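Local coordinates for GTP-binding protein (Sulfolobus solfataricus P2, PDB 2QTF) that hydrolyses GTP, for which it is specific, and associates with the 50S ribosomal subunit, where it may act in protein synthesis or ribosome biogenesis, at residues D85-H97 and D232-I244. Numbering follows the deposited sequence.
Sequences DKILLLLEIFALH and DTVGFIRGIPPQI. With CD (cadmium ion), chain C; CD (cadmium ion), chain B; ACT (acetate ion), chain H.
His97 and Asp232 share a cadmium ion, which His97 NE2 binds at 2.2 Å and the Asp232 carboxylate grips through both oxygens; the protein's own cofactor is magnesium. Waters 3, 6 and 7 are further ligands. Behind the metal, His97 ND1 donates to Ile93 O, one helical turn back, at 2.7 Å; the acceptor lies in the ring plane, so the imidazole is held at both nitrogens. Water 2 links the backbones by donating to His97 O and Asp232 O. Gly235 N donates at 2.8 Å to oxygen O of an acetate, probably from the crystallisation liquor, and water 3 joins that oxygen to Thr233 O.

Asp232-Thr233-Val234-Gly235 is the DxxG (G3) motif of the G domain, predicted to bind GTP; the loop that follows it, the switch II region, runs along helix 86-97 of the N-terminal domain toward helix 245-253. The contact therefore joins the two domains beside the nucleotide site, where Lys192 and Thr188 also hold the acetate.

Apolar side chains make up the middle of the contact. With CG1 between N and C (chi1 72°), Val234 turns CG2 onto Ile93 CG2 and Phe94 CD1, both at 3.9 Å, and over one face of the His97 ring near its rim. Ile237 CG1 reaches the edge of the Phe94 ring. Ile244 crosses Leu90 at about a right angle, its CD1 pressed tightly to Leu90 CB at 3.3 Å, while its CG2 branch rests on Leu91. Pro241 CD packs against Leu90 CD1. Ile87 sends CD1 to Pro241 CB and CG2 to Ile244 CG2.

At the helix start, extended Lys86 reaches past Pro241, and its NZ donates to Gly239 O at 3.3 Å, in the carbonyl plane. Shortened to an alanine, this side chain could neither reach Gly239 O nor touch Pro241 CG, and the glycine turn would probably be less firmly tied to the helix.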
ATOM      1  N   ASP A  85       3.669  -5.229 -14.091  1.00 19.98           N
ATOM      2  CA  ASP A  85       2.740  -4.207 -14.553  1.00 18.90           C
ATOM      3  C   ASP A  85       1.921  -3.722 -13.321  1.00 22.25           C
ATOM      4  O   ASP A  85       2.262  -4.015 -12.148  1.00 17.84           O
ATOM      5  CB  ASP A  85       1.869  -4.712 -15.733  1.00 19.12           C
ATOM      6  CG  ASP A  85       0.760  -5.684 -15.314  1.00 23.33           C
ATOM      7  OD1 ASP A  85       0.828  -6.201 -14.154  1.00 21.55           O
ATOM      8  OD2 ASP A  85      -0.126  -5.959 -16.168  1.00 20.35           O
ATOM      9  N   LYS A  86       0.825  -2.996 -13.565  1.00 19.06           N
ATOM     10  CA  LYS A  86       0.156  -2.370 -12.417  1.00 21.31           C
ATOM     11  C   LYS A  86      -0.496  -3.410 -11.492  1.00 17.94           C
ATOM     12  O   LYS A  86      -0.461  -3.242 -10.267  1.00 17.84           O
ATOM     13  CB  LYS A  86      -1.013  -1.476 -12.890  1.00 21.80           C
ATOM     14  CG  LYS A  86      -1.766  -0.862 -11.685  1.00 25.03           C
ATOM     15  CD  LYS A  86      -2.827   0.137 -12.278  1.00 31.65           C
ATOM     16  CE  LYS A  86      -3.747   0.638 -11.166  1.00 40.71           C
ATOM     17  NZ  LYS A  86      -5.173   1.074 -11.673  1.00 39.83           N
ATOM     18  N   ILE A  87      -1.015  -4.459 -12.084  1.00 17.65           N
ATOM     19  CA  ILE A  87      -1.598  -5.585 -11.325  1.00 19.86           C
ATOM     20  C   ILE A  87      -0.537  -6.306 -10.496  1.00 19.33           C
ATOM     21  O   ILE A  87      -0.742  -6.508  -9.344  1.00 17.20           O
ATOM     22  CB  ILE A  87      -2.434  -6.538 -12.217  1.00 20.15           C
ATOM     23  CG1 ILE A  87      -3.637  -5.714 -12.741  1.00 24.24           C
ATOM     24  CG2 ILE A  87      -2.775  -7.853 -11.521  1.00 19.08           C
ATOM     25  CD1 ILE A  87      -4.771  -6.427 -13.044  1.00 36.14           C
ATOM     26  N   LEU A  88       0.533  -6.738 -11.119  1.00 17.38           N
ATOM     27  CA  LEU A  88       1.579  -7.466 -10.400  1.00 16.58           C
ATOM     28  C   LEU A  88       2.253  -6.552  -9.351  1.00 17.36           C
ATOM     29  O   LEU A  88       2.640  -7.038  -8.277  1.00 15.55           O
ATOM     30  CB  LEU A  88       2.603  -8.022 -11.413  1.00 16.49           C
ATOM     31  CG  LEU A  88       2.121  -9.197 -12.318  1.00 16.93           C
ATOM     32  CD1 LEU A  88       3.349  -9.715 -13.144  1.00 22.66           C
ATOM     33  CD2 LEU A  88       1.465 -10.290 -11.492  1.00 17.95           C
ATOM     34  N   LEU A  89       2.363  -5.257  -9.606  1.00 15.89           N
ATOM     35  CA  LEU A  89       2.925  -4.345  -8.615  1.00 16.64           C
ATOM     36  C   LEU A  89       2.047  -4.313  -7.370  1.00 17.14           C
ATOM     37  O   LEU A  89       2.522  -4.319  -6.208  1.00 14.93           O
ATOM     38  CB  LEU A  89       3.125  -2.898  -9.213  1.00 17.74           C
ATOM     39  CG  LEU A  89       3.476  -1.763  -8.183  1.00 15.34           C
ATOM     40  CD1 LEU A  89       4.868  -1.967  -7.669  1.00 17.42           C
ATOM     41  CD2 LEU A  89       3.333  -0.262  -8.699  1.00 21.11           C
ATOM     42  N   LEU A  90       0.744  -4.141  -7.563  1.00 17.56           N
ATOM     43  CA  LEU A  90      -0.122  -4.024  -6.341  1.00 18.37           C
ATOM     44  C   LEU A  90      -0.139  -5.377  -5.644  1.00 18.49           C
ATOM     45  O   LEU A  90      -0.209  -5.400  -4.402  1.00 18.65           O
ATOM     46  CB  LEU A  90      -1.601  -3.660  -6.714  1.00 18.64           C
ATOM     47  CG  LEU A  90      -1.714  -2.275  -7.343  1.00 26.53           C
ATOM     48  CD1 LEU A  90      -3.115  -1.905  -7.978  1.00 26.24           C
ATOM     49  CD2 LEU A  90      -1.272  -1.206  -6.420  1.00 31.10           C
ATOM     50  N   LEU A  91      -0.121  -6.503  -6.399  1.00 17.16           N
ATOM     51  CA  LEU A  91      -0.072  -7.811  -5.724  1.00 16.28           C
ATOM     52  C   LEU A  91       1.248  -7.956  -4.898  1.00 16.88           C
ATOM     53  O   LEU A  91       1.258  -8.540  -3.795  1.00 17.18           O
ATOM     54  CB  LEU A  91      -0.236  -9.028  -6.719  1.00 17.29           C
ATOM     55  CG  LEU A  91      -1.712  -9.121  -7.236  1.00 15.32           C
ATOM     56  CD1 LEU A  91      -1.679 -10.039  -8.454  1.00 14.51           C
ATOM     57  CD2 LEU A  91      -2.564  -9.638  -6.017  1.00 16.60           C
ATOM     58  N   GLU A  92       2.362  -7.435  -5.447  1.00 17.72           N
ATOM     59  CA  GLU A  92       3.635  -7.359  -4.623  1.00 16.72           C
ATOM     60  C   GLU A  92       3.487  -6.568  -3.301  1.00 17.61           C
ATOM     61  O   GLU A  92       3.914  -7.060  -2.250  1.00 16.26           O
ATOM     62  CB  GLU A  92       4.808  -6.793  -5.512  1.00 14.80           C
ATOM     63  CG  GLU A  92       6.148  -6.813  -4.724  1.00 18.26           C
ATOM     64  CD  GLU A  92       6.745  -8.256  -4.789  1.00 19.05           C
ATOM     65  OE1 GLU A  92       6.180  -9.056  -5.629  1.00 18.56           O
ATOM     66  OE2 GLU A  92       7.785  -8.574  -4.104  1.00 26.08           O
ATOM     67  N   ILE A  93       2.841  -5.377  -3.349  1.00 14.90           N
ATOM     68  CA  ILE A  93       2.541  -4.561  -2.141  1.00 17.82           C
ATOM     69  C   ILE A  93       1.753  -5.418  -1.151  1.00 17.10           C
ATOM     70  O   ILE A  93       2.074  -5.512   0.033  1.00 17.78           O
ATOM     71  CB  ILE A  93       1.723  -3.290  -2.533  1.00 18.68           C
ATOM     72  CG1 ILE A  93       2.600  -2.405  -3.419  1.00 20.13           C
ATOM     73  CG2 ILE A  93       1.162  -2.594  -1.254  1.00 19.39           C
ATOM     74  CD1 ILE A  93       1.837  -1.243  -4.031  1.00 19.63           C
ATOM     75  N   PHE A  94       0.783  -6.121  -1.670  1.00 17.62           N
ATOM     76  CA  PHE A  94      -0.093  -6.945  -0.767  1.00 17.54           C
ATOM     77  C   PHE A  94       0.729  -8.056  -0.123  1.00 16.44           C
ATOM     78  O   PHE A  94       0.634  -8.268   1.096  1.00 18.39           O
ATOM     79  CB  PHE A  94      -1.329  -7.509  -1.491  1.00 18.63           C
ATOM     80  CG  PHE A  94      -2.226  -6.458  -2.207  1.00 18.86           C
ATOM     81  CD1 PHE A  94      -2.200  -5.124  -1.883  1.00 20.90           C
ATOM     82  CD2 PHE A  94      -3.210  -6.937  -3.103  1.00 15.91           C
ATOM     83  CE1 PHE A  94      -2.992  -4.199  -2.578  1.00 17.45           C
ATOM     84  CE2 PHE A  94      -4.087  -6.008  -3.814  1.00 18.97           C
ATOM     85  CZ  PHE A  94      -3.967  -4.654  -3.549  1.00 20.29           C
ATOM     86  N   ALA A  95       1.532  -8.745  -0.935  1.00 18.57           N
ATOM     87  CA  ALA A  95       2.355  -9.860  -0.471  1.00 18.02           C
ATOM     88  C   ALA A  95       3.293  -9.365   0.660  1.00 20.71           C
ATOM     89  O   ALA A  95       3.592 -10.094   1.577  1.00 21.36           O
ATOM     90  CB  ALA A  95       3.162 -10.415  -1.677  1.00 19.10           C
ATOM     91  N   LEU A  96       3.840  -8.160   0.530  1.00 18.22           N
ATOM     92  CA  LEU A  96       4.779  -7.611   1.525  1.00 19.90           C
ATOM     93  C   LEU A  96       4.037  -7.171   2.779  1.00 22.14           C
ATOM     94  O   LEU A  96       4.646  -7.088   3.859  1.00 23.97           O
ATOM     95  CB  LEU A  96       5.592  -6.425   0.874  1.00 18.57           C
ATOM     96  CG  LEU A  96       6.489  -6.912  -0.285  1.00 19.34           C
ATOM     97  CD1 LEU A  96       7.197  -5.546  -0.915  1.00 20.38           C
ATOM     98  CD2 LEU A  96       7.624  -7.935   0.157  1.00 24.09           C
ATOM     99  N   HIS A  97       2.705  -6.928   2.696  1.00 20.40           N
ATOM    100  CA  HIS A  97       2.046  -6.454   3.911  1.00 19.55           C
ATOM    101  C   HIS A  97       1.182  -7.536   4.547  1.00 22.67           C
ATOM    102  O   HIS A  97       0.677  -7.330   5.648  1.00 25.97           O
ATOM    103  CB  HIS A  97       1.168  -5.244   3.623  1.00 17.24           C
ATOM    104  CG  HIS A  97       1.949  -4.002   3.293  1.00 20.66           C
ATOM    105  ND1 HIS A  97       2.589  -3.800   2.075  1.00 17.80           N
ATOM    106  CD2 HIS A  97       2.234  -2.929   4.051  1.00 17.85           C
ATOM    107  CE1 HIS A  97       3.181  -2.614   2.105  1.00 20.50           C
ATOM    108  NE2 HIS A  97       2.940  -2.055   3.276  1.00 19.94           N
ATOM    109  N   ASP A 232       2.767  -2.016  10.117  1.00 20.85           N
ATOM    110  CA  ASP A 232       2.594  -1.375   8.770  1.00 19.67           C
ATOM    111  C   ASP A 232       1.492  -2.150   8.070  1.00 20.81           C
ATOM    112  O   ASP A 232       1.730  -3.178   7.464  1.00 20.74           O
ATOM    113  CB  ASP A 232       3.904  -1.505   7.975  1.00 21.30           C
ATOM    114  CG  ASP A 232       3.806  -0.864   6.580  1.00 21.85           C
ATOM    115  OD1 ASP A 232       2.687  -0.400   6.250  1.00 19.30           O
ATOM    116  OD2 ASP A 232       4.725  -0.920   5.717  1.00 29.15           O
ATOM    117  N   THR A 233       0.273  -1.650   8.154  1.00 21.06           N
ATOM    118  CA  THR A 233      -0.868  -2.224   7.474  1.00 23.07           C
ATOM    119  C   THR A 233      -0.828  -1.691   6.012  1.00 21.88           C
ATOM    120  O   THR A 233      -0.325  -0.558   5.735  1.00 22.26           O
ATOM    121  CB  THR A 233      -2.172  -1.786   8.187  1.00 22.88           C
ATOM    122  OG1 THR A 233      -2.159  -2.356   9.526  1.00 27.26           O
ATOM    123  CG2 THR A 233      -3.448  -2.276   7.472  1.00 23.48           C
ATOM    124  N   VAL A 234      -1.400  -2.506   5.101  1.00 18.07           N
ATOM    125  CA  VAL A 234      -1.502  -2.032   3.703  1.00 19.07           C
ATOM    126  C   VAL A 234      -2.313  -0.705   3.658  1.00 18.88           C
ATOM    127  O   VAL A 234      -3.261  -0.478   4.459  1.00 20.44           O
ATOM    128  CB  VAL A 234      -2.063  -3.166   2.777  1.00 19.05           C
ATOM    129  CG1 VAL A 234      -3.616  -3.410   3.070  1.00 16.68           C
ATOM    130  CG2 VAL A 234      -1.718  -2.904   1.287  1.00 22.20           C
ATOM    131  N   GLY A 235      -1.973   0.196   2.749  1.00 18.43           N
ATOM    132  CA  GLY A 235      -2.764   1.415   2.601  1.00 21.64           C
ATOM    133  C   GLY A 235      -4.107   1.169   1.936  1.00 25.95           C
ATOM    134  O   GLY A 235      -4.311   0.070   1.368  1.00 29.30           O
ATOM    135  N   PHE A 236      -5.027   2.153   2.021  1.00 22.90           N
ATOM    136  CA  PHE A 236      -6.224   2.223   1.175  1.00 23.28           C
ATOM    137  C   PHE A 236      -5.665   2.645  -0.208  1.00 25.07           C
ATOM    138  O   PHE A 236      -4.878   3.588  -0.324  1.00 23.74           O
ATOM    139  CB  PHE A 236      -7.154   3.332   1.680  1.00 21.67           C
ATOM    140  CG  PHE A 236      -7.533   3.189   3.123  1.00 23.93           C
ATOM    141  CD1 PHE A 236      -7.844   1.964   3.653  1.00 17.25           C
ATOM    142  CD2 PHE A 236      -7.593   4.321   3.937  1.00 27.90           C
ATOM    143  CE1 PHE A 236      -8.302   1.809   5.045  1.00 21.86           C
ATOM    144  CE2 PHE A 236      -7.931   4.194   5.321  1.00 21.89           C
ATOM    145  CZ  PHE A 236      -8.306   2.927   5.857  1.00 21.04           C
ATOM    146  N   ILE A 237      -6.025   1.880  -1.239  1.00 24.83           N
ATOM    147  CA  ILE A 237      -5.408   2.046  -2.557  1.00 26.30           C
ATOM    148  C   ILE A 237      -6.550   2.628  -3.439  1.00 26.54           C
ATOM    149  O   ILE A 237      -7.691   2.193  -3.330  1.00 23.67           O
ATOM    150  CB  ILE A 237      -4.990   0.651  -3.195  1.00 28.00           C
ATOM    151  CG1 ILE A 237      -3.959  -0.225  -2.354  1.00 27.59           C
ATOM    152  CG2 ILE A 237      -4.433   0.852  -4.612  1.00 26.94           C
ATOM    153  CD1 ILE A 237      -2.651   0.334  -2.249  1.00 28.76           C
ATOM    154  N   ARG A 238      -6.224   3.583  -4.281  1.00 27.10           N
ATOM    155  CA  ARG A 238      -7.219   4.196  -5.162  1.00 28.58           C
ATOM    156  C   ARG A 238      -7.340   3.390  -6.458  1.00 29.53           C
ATOM    157  O   ARG A 238      -6.356   2.864  -6.926  1.00 28.58           O
ATOM    158  CB  ARG A 238      -6.811   5.642  -5.469  1.00 29.55           C
ATOM    159  CG  ARG A 238      -6.757   6.541  -4.140  1.00 29.19           C
ATOM    160  CD  ARG A 238      -6.135   7.893  -4.416  1.00 30.58           C
ATOM    161  NE  ARG A 238      -6.268   8.775  -3.233  1.00 30.42           N
ATOM    162  CZ  ARG A 238      -5.241   8.993  -2.399  1.00 33.92           C
ATOM    163  NH1 ARG A 238      -4.096   8.310  -2.599  1.00 25.95           N
ATOM    164  NH2 ARG A 238      -5.358   9.838  -1.375  1.00 27.05           N
ATOM    165  N   GLY A 239      -8.531   3.193  -7.002  1.00 28.53           N
ATOM    166  CA  GLY A 239      -8.509   2.564  -8.364  1.00 28.98           C
ATOM    167  C   GLY A 239      -8.064   1.103  -8.352  1.00 28.64           C
ATOM    168  O   GLY A 239      -7.297   0.675  -9.236  1.00 32.23           O
ATOM    169  N   ILE A 240      -8.532   0.301  -7.408  1.00 26.93           N
ATOM    170  CA  ILE A 240      -7.964  -1.093  -7.374  1.00 28.42           C
ATOM    171  C   ILE A 240      -8.567  -1.887  -8.573  1.00 29.00           C
ATOM    172  O   ILE A 240      -9.792  -1.908  -8.720  1.00 27.36           O
ATOM    173  CB  ILE A 240      -8.351  -1.754  -6.115  1.00 30.03           C
ATOM    174  CG1 ILE A 240      -7.708  -0.937  -4.971  1.00 32.04           C
ATOM    175  CG2 ILE A 240      -7.748  -3.229  -6.022  1.00 30.20           C
ATOM    176  CD1 ILE A 240      -8.268  -1.317  -3.589  1.00 39.83           C
ATOM    177  N   PRO A 241      -7.717  -2.439  -9.438  1.00 28.79           N
ATOM    178  CA  PRO A 241      -8.222  -3.295 -10.493  1.00 27.46           C
ATOM    179  C   PRO A 241      -9.087  -4.406  -9.937  1.00 25.88           C
ATOM    180  O   PRO A 241      -8.741  -5.041  -8.950  1.00 23.90           O
ATOM    181  CB  PRO A 241      -6.952  -3.946 -11.042  1.00 28.74           C
ATOM    182  CG  PRO A 241      -5.824  -2.927 -10.761  1.00 31.42           C
ATOM    183  CD  PRO A 241      -6.231  -2.346  -9.439  1.00 28.49           C
ATOM    184  N   PRO A 242     -10.230  -4.699 -10.610  1.00 25.95           N
ATOM    185  CA  PRO A 242     -11.212  -5.670 -10.102  1.00 24.49           C
ATOM    186  C   PRO A 242     -10.657  -7.025  -9.827  1.00 21.70           C
ATOM    187  O   PRO A 242     -11.128  -7.687  -8.963  1.00 22.62           O
ATOM    188  CB  PRO A 242     -12.257  -5.777 -11.282  1.00 24.26           C
ATOM    189  CG  PRO A 242     -11.556  -5.246 -12.453  1.00 26.68           C
ATOM    190  CD  PRO A 242     -10.592  -4.153 -11.937  1.00 26.39           C
ATOM    191  N   GLN A 243      -9.690  -7.487 -10.617  1.00 22.33           N
ATOM    192  CA  GLN A 243      -9.048  -8.834 -10.470  1.00 24.50           C
ATOM    193  C   GLN A 243      -8.439  -9.021  -9.075  1.00 21.32           C
ATOM    194  O   GLN A 243      -8.256 -10.191  -8.658  1.00 22.67           O
ATOM    195  CB  GLN A 243      -7.737  -8.992 -11.386  1.00 22.84           C
ATOM    196  CG  GLN A 243      -7.882  -8.983 -12.864  1.00 32.71           C
ATOM    197  CD  GLN A 243      -7.842  -7.586 -13.502  1.00 40.13           C
ATOM    198  OE1 GLN A 243      -8.423  -6.569 -12.992  1.00 30.38           O
ATOM    199  NE2 GLN A 243      -7.209  -7.530 -14.668  1.00 37.88           N
ATOM    200  N   ILE A 244      -8.018  -7.918  -8.440  1.00 20.90           N
ATOM    201  CA  ILE A 244      -7.247  -8.063  -7.165  1.00 21.98           C
ATOM    202  C   ILE A 244      -7.992  -7.506  -5.961  1.00 21.91           C
ATOM    203  O   ILE A 244      -7.434  -7.320  -4.913  1.00 21.10           O
ATOM    204  CB  ILE A 244      -5.768  -7.493  -7.254  1.00 19.34           C
ATOM    205  CG1 ILE A 244      -5.749  -5.986  -7.520  1.00 24.75           C
ATOM    206  CG2 ILE A 244      -5.078  -8.225  -8.428  1.00 22.07           C
ATOM    207  CD1 ILE A 244      -4.328  -5.353  -7.564  1.00 22.05           C
TER
HETATM  208 CD    CD C 402       3.496  -0.006   4.016  1.00 25.98          CD
HETATM  209 CD    CD B 401       8.016 -10.558  -5.087  1.00 23.99          CD
HETATM  210  C   ACT H 601       0.281   1.658   0.409  1.00 44.00           C
HETATM  211  O   ACT H 601       0.368   0.763   1.365  1.00 42.26           O
HETATM  212  OXT ACT H 601      -0.538   2.658   0.488  1.00 41.50           O
HETATM  213  CH3 ACT H 601       1.150   1.464  -0.841  1.00 41.63           C
HETATM  214  O   HOH W   1       4.437  -4.418   6.026  1.00 45.85           O
HETATM  215  O   HOH W   2       1.260  -5.798   7.807  1.00 30.16           O
HETATM  216  O   HOH W   3       1.164   0.610   3.849  1.00 26.87           O
HETATM  217  O   HOH W   4       7.160 -11.242  -7.310  1.00 28.66           O
HETATM  218  O   HOH W   5       9.538  -9.116  -6.638  1.00 35.31           O
HETATM  219  O   HOH W   6       3.136   0.675   1.645  1.00 35.63           O
HETATM  220  O   HOH W   7       3.751   2.140   4.772  1.00 35.63           O